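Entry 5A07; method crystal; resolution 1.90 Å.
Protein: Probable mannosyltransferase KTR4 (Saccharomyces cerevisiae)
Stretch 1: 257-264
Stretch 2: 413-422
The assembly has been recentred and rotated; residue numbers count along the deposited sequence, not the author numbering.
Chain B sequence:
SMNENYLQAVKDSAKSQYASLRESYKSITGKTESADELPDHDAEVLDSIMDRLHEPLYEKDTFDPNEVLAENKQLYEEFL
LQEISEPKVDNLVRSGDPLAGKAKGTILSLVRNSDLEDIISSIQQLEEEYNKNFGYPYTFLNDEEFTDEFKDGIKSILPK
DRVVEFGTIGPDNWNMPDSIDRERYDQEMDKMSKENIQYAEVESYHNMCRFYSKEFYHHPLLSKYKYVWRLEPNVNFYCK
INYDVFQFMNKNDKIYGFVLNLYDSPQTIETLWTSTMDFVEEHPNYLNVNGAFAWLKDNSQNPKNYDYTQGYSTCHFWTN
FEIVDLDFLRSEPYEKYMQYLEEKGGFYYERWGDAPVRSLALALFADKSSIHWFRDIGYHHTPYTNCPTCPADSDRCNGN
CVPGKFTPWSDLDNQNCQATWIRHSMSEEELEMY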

# COMPACT_ATOMS: atom_id res chain seq x y z
N GLY B 257 -4.67 -3.02 5.25
CA GLY B 257 -4.47 -1.85 6.07
C GLY B 257 -3.44 -0.91 5.47
O GLY B 257 -2.36 -1.36 5.00
N PHE B 258 -3.76 0.39 5.49
CA PHE B 258 -2.90 1.40 4.96
C PHE B 258 -2.87 2.61 5.89
O PHE B 258 -3.73 2.78 6.76
N VAL B 259 -1.87 3.44 5.68
CA VAL B 259 -1.75 4.73 6.36
C VAL B 259 -1.78 5.99 5.49
O VAL B 259 -2.22 7.09 5.97
N LEU B 260 -1.27 5.87 4.26
CA LEU B 260 -1.09 6.98 3.39
C LEU B 260 -1.68 6.62 1.99
O LEU B 260 -1.61 5.47 1.58
N ASN B 261 -2.20 7.61 1.28
CA ASN B 261 -3.02 7.38 0.07
C ASN B 261 -2.68 8.53 -0.87
O ASN B 261 -2.94 9.67 -0.56
N LEU B 262 -2.09 8.22 -2.02
CA LEU B 262 -1.45 9.18 -2.87
C LEU B 262 -1.85 9.05 -4.36
O LEU B 262 -2.27 8.01 -4.82
N TYR B 263 -1.59 10.10 -5.07
CA TYR B 263 -1.58 10.11 -6.51
C TYR B 263 -0.22 9.54 -6.96
O TYR B 263 0.79 9.73 -6.29
N ASP B 264 -0.20 8.95 -8.13
CA ASP B 264 1.01 8.48 -8.70
C ASP B 264 1.45 9.37 -9.88
O ASP B 264 0.72 10.19 -10.37
N ASP B 413 1.24 18.96 -1.61
CA ASP B 413 -0.11 18.74 -1.00
C ASP B 413 -1.07 18.15 -1.99
O ASP B 413 -1.94 17.32 -1.61
N ASN B 414 -0.93 18.49 -3.26
CA ASN B 414 -1.82 17.89 -4.26
C ASN B 414 -1.55 16.43 -4.65
O ASN B 414 -2.29 15.86 -5.46
N GLN B 415 -0.52 15.82 -4.06
CA GLN B 415 -0.31 14.40 -4.18
C GLN B 415 -1.10 13.54 -3.15
O GLN B 415 -1.13 12.37 -3.25
N ASN B 416 -1.77 14.17 -2.20
CA ASN B 416 -2.59 13.49 -1.19
C ASN B 416 -3.96 13.13 -1.80
O ASN B 416 -4.65 14.02 -2.31
N CYS B 417 -4.29 11.84 -1.77
CA CYS B 417 -5.60 11.36 -2.21
C CYS B 417 -6.49 10.98 -1.06
O CYS B 417 -7.59 10.48 -1.25
N GLN B 418 -6.06 11.22 0.18
CA GLN B 418 -6.79 10.73 1.33
C GLN B 418 -8.21 11.35 1.42
O GLN B 418 -9.13 10.66 1.83
N ALA B 419 -8.40 12.63 1.04
CA ALA B 419 -9.72 13.25 1.07
C ALA B 419 -10.70 12.51 0.19
O ALA B 419 -11.85 12.35 0.57
N THR B 420 -10.24 12.03 -0.97
CA THR B 420 -11.09 11.24 -1.86
C THR B 420 -11.55 9.92 -1.22
O THR B 420 -12.74 9.56 -1.27
N TRP B 421 -10.63 9.25 -0.56
CA TRP B 421 -10.95 8.03 0.15
C TRP B 421 -11.96 8.31 1.32
O TRP B 421 -12.95 7.57 1.49
N ILE B 422 -11.72 9.36 2.06
CA ILE B 422 -12.65 9.75 3.16
C ILE B 422 -14.03 10.06 2.59
O ILE B 422 -15.05 9.56 3.09

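Two backbone hydrogen bonds hold the stretches together. Cys417 N donates to Asn261 O at 2.8 Å, and Tyr263 N donates to Gln415 O at 2.9 Å; both are close to linear. They flank Leu262, which forms a single beta bridge with Asn416. The carbonyl of Gln415 also receives a CA-H...O contact, with Leu262 CA 3.2 Å from Gln415 O.

Asn416 points its CA-to-CB bond away from stretch 1, but in its t rotamer OD1 comes back toward stretch 1. Gln418 N donates to Asn416 OD1 at 3.0 Å, at the first residue of the helix; Cys417 before it is at the N-cap position. Asn416 OD1 also lies 3.4 Å from Asn261 O, but both are acceptors and no hydrogen bond forms.

Four waters lie between polar atoms of the two stretches. Water 2 accepts from Asn261 N at 2.9 Å and lies 2.9 Å from Asn416 OD1. Water 1 lies 2.7 Å from Val259 O and 2.7 Å from Gln418 OE1, both acceptors. Water 3 donates to Tyr263 O at 2.7 Å and to Gln415 OE1 at 2.5 Å. Water 4 joins Tyr263 OH, at 2.4 Å, to Thr420 OG1, at 2.7 Å. Tyr263 OH and Thr420 OG1 are 4.1 Å apart.

Gln415 is m at chi1 and chi2. Its NE2 donates to Asn414 OD1 at 2.9 Å, while its OE1 lies 3.9 Å from Tyr263 CB.

Phe258, Asn261 and Tyr263 point toward stretch 2; Thr420 (m) and Trp421 point toward stretch 1. Asn261 is t; its OD1 approaches Cys417 CB at 3.2 Å and its ND2 reaches Trp421 CB at 3.7 Å. Asn261 OD1 is hydrogen-bonded elsewhere in the structure. Asn261 CB also lies 3.4 Å from Gln418 OE1.

Tyr263 is m and has the largest area covered by the other stretch. Its ring edge meets the carbonyl oxygens of Gln415 and Asn416, with Tyr263 CE1 3.4 Å from Asn416 O. Cys417, in the t rotamer, points toward stretch 1 and packs its CB 3.7 Å from Tyr263 CE1. Cys417 SG lies 4.4 Å from the centroid of the Tyr263 ring, in an oblique position. Cys417 is covalently bonded to a group elsewhere in the structure.

Phe258 is p. Its edge faces the five-membered ring of Trp421, which is t, with planes at 81° and Phe258 CZ 3.7 Å from Trp421 CD1. Gln418 (t, p) starts sideways, but its end comes nearer, with Gln418 OE1 near the same edge, 3.4 Å from Phe258 CE2. Val259 and Leu260 point away, as does Leu262 (m, t) overall, though its CB touches stretch 2.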

# COMPACT_ATOMS: atom_id res chain seq x y z
CB PHE B 258 -3.32 1.81 3.54
CG PHE B 258 -4.56 2.69 3.47
CD1 PHE B 258 -5.81 2.14 3.51
CD2 PHE B 258 -4.46 4.05 3.39
CE1 PHE B 258 -6.95 2.95 3.46
CE2 PHE B 258 -5.59 4.87 3.36
CZ PHE B 258 -6.82 4.30 3.41
CB VAL B 259 -0.53 4.84 7.33
CG1 VAL B 259 -0.66 3.91 8.51
CG2 VAL B 259 0.78 4.59 6.62
CB LEU B 260 0.42 7.37 3.27
CG LEU B 260 0.93 8.04 4.55
CD1 LEU B 260 2.46 8.03 4.67
CD2 LEU B 260 0.38 9.47 4.65
CB ASN B 261 -4.48 7.42 0.56
CG ASN B 261 -5.47 6.94 -0.45
OD1 ASN B 261 -5.52 7.41 -1.62
ND2 ASN B 261 -6.33 6.02 -0.01
CB LEU B 262 0.10 9.00 -2.86
CG LEU B 262 0.87 9.02 -1.53
CD1 LEU B 262 2.38 8.83 -1.77
CD2 LEU B 262 0.60 10.31 -0.80
CB TYR B 263 -1.77 11.50 -7.06
CG TYR B 263 -3.17 12.00 -6.93
CD1 TYR B 263 -3.62 12.55 -5.72
CD2 TYR B 263 -4.07 11.85 -7.94
CE1 TYR B 263 -4.95 12.99 -5.57
CE2 TYR B 263 -5.44 12.25 -7.79
CZ TYR B 263 -5.86 12.83 -6.60
OH TYR B 263 -7.19 13.20 -6.42
CB ASP B 264 0.83 7.04 -9.18
CG ASP B 264 2.13 6.17 -9.01
OD1 ASP B 264 3.23 6.71 -8.99
OD2 ASP B 264 2.04 4.97 -8.92
CB ASP B 413 -0.73 20.00 -0.41
CG ASP B 413 -0.07 20.41 0.91
OD1 ASP B 413 0.37 19.51 1.66
OD2 ASP B 413 -0.09 21.62 1.20
CB ASN B 414 -1.89 18.76 -5.53
CG ASN B 414 -0.65 18.71 -6.35
OD1 ASN B 414 0.43 18.26 -5.95
ND2 ASN B 414 -0.76 19.26 -7.53
CB GLN B 415 1.22 14.11 -4.10
CG GLN B 415 2.05 14.83 -5.16
CD GLN B 415 1.54 14.60 -6.54
OE1 GLN B 415 1.52 13.50 -7.01
NE2 GLN B 415 1.08 15.68 -7.20
CB ASN B 416 -2.79 14.41 -0.01
CG ASN B 416 -3.26 13.69 1.24
OD1 ASN B 416 -3.57 12.49 1.23
ND2 ASN B 416 -3.35 14.42 2.31
CB CYS B 417 -5.43 10.23 -3.21
SG CYS B 417 -6.99 9.95 -4.10
CB GLN B 418 -6.01 10.93 2.62
CG GLN B 418 -6.70 10.37 3.88
CD GLN B 418 -6.69 8.85 3.87
OE1 GLN B 418 -5.64 8.23 3.63
NE2 GLN B 418 -7.80 8.26 4.11
CB ALA B 419 -9.66 14.72 0.65
CB THR B 420 -10.41 11.00 -3.22
OG1 THR B 420 -10.20 12.26 -3.84
CG2 THR B 420 -11.24 10.08 -4.13
CB TRP B 421 -9.63 7.40 0.75
CG TRP B 421 -9.89 6.08 1.37
CD1 TRP B 421 -10.16 5.83 2.69
CD2 TRP B 421 -10.02 4.85 0.69
NE1 TRP B 421 -10.45 4.53 2.85
CE2 TRP B 421 -10.38 3.90 1.63
CE3 TRP B 421 -9.92 4.47 -0.68
CZ2 TRP B 421 -10.59 2.58 1.30
CZ3 TRP B 421 -10.13 3.12 -1.02
CH2 TRP B 421 -10.49 2.20 -0.04
CB ILE B 422 -12.16 10.97 3.95
CG1 ILE B 422 -10.90 10.59 4.75
CG2 ILE B 422 -13.25 11.48 4.95
CD1 ILE B 422 -10.16 11.76 5.30
O HOH W 1 -3.42 9.24 4.89
O HOH W 2 -2.28 10.26 2.49
O HOH W 3 2.85 11.44 -6.39
O HOH W 4 -7.95 13.66 -4.19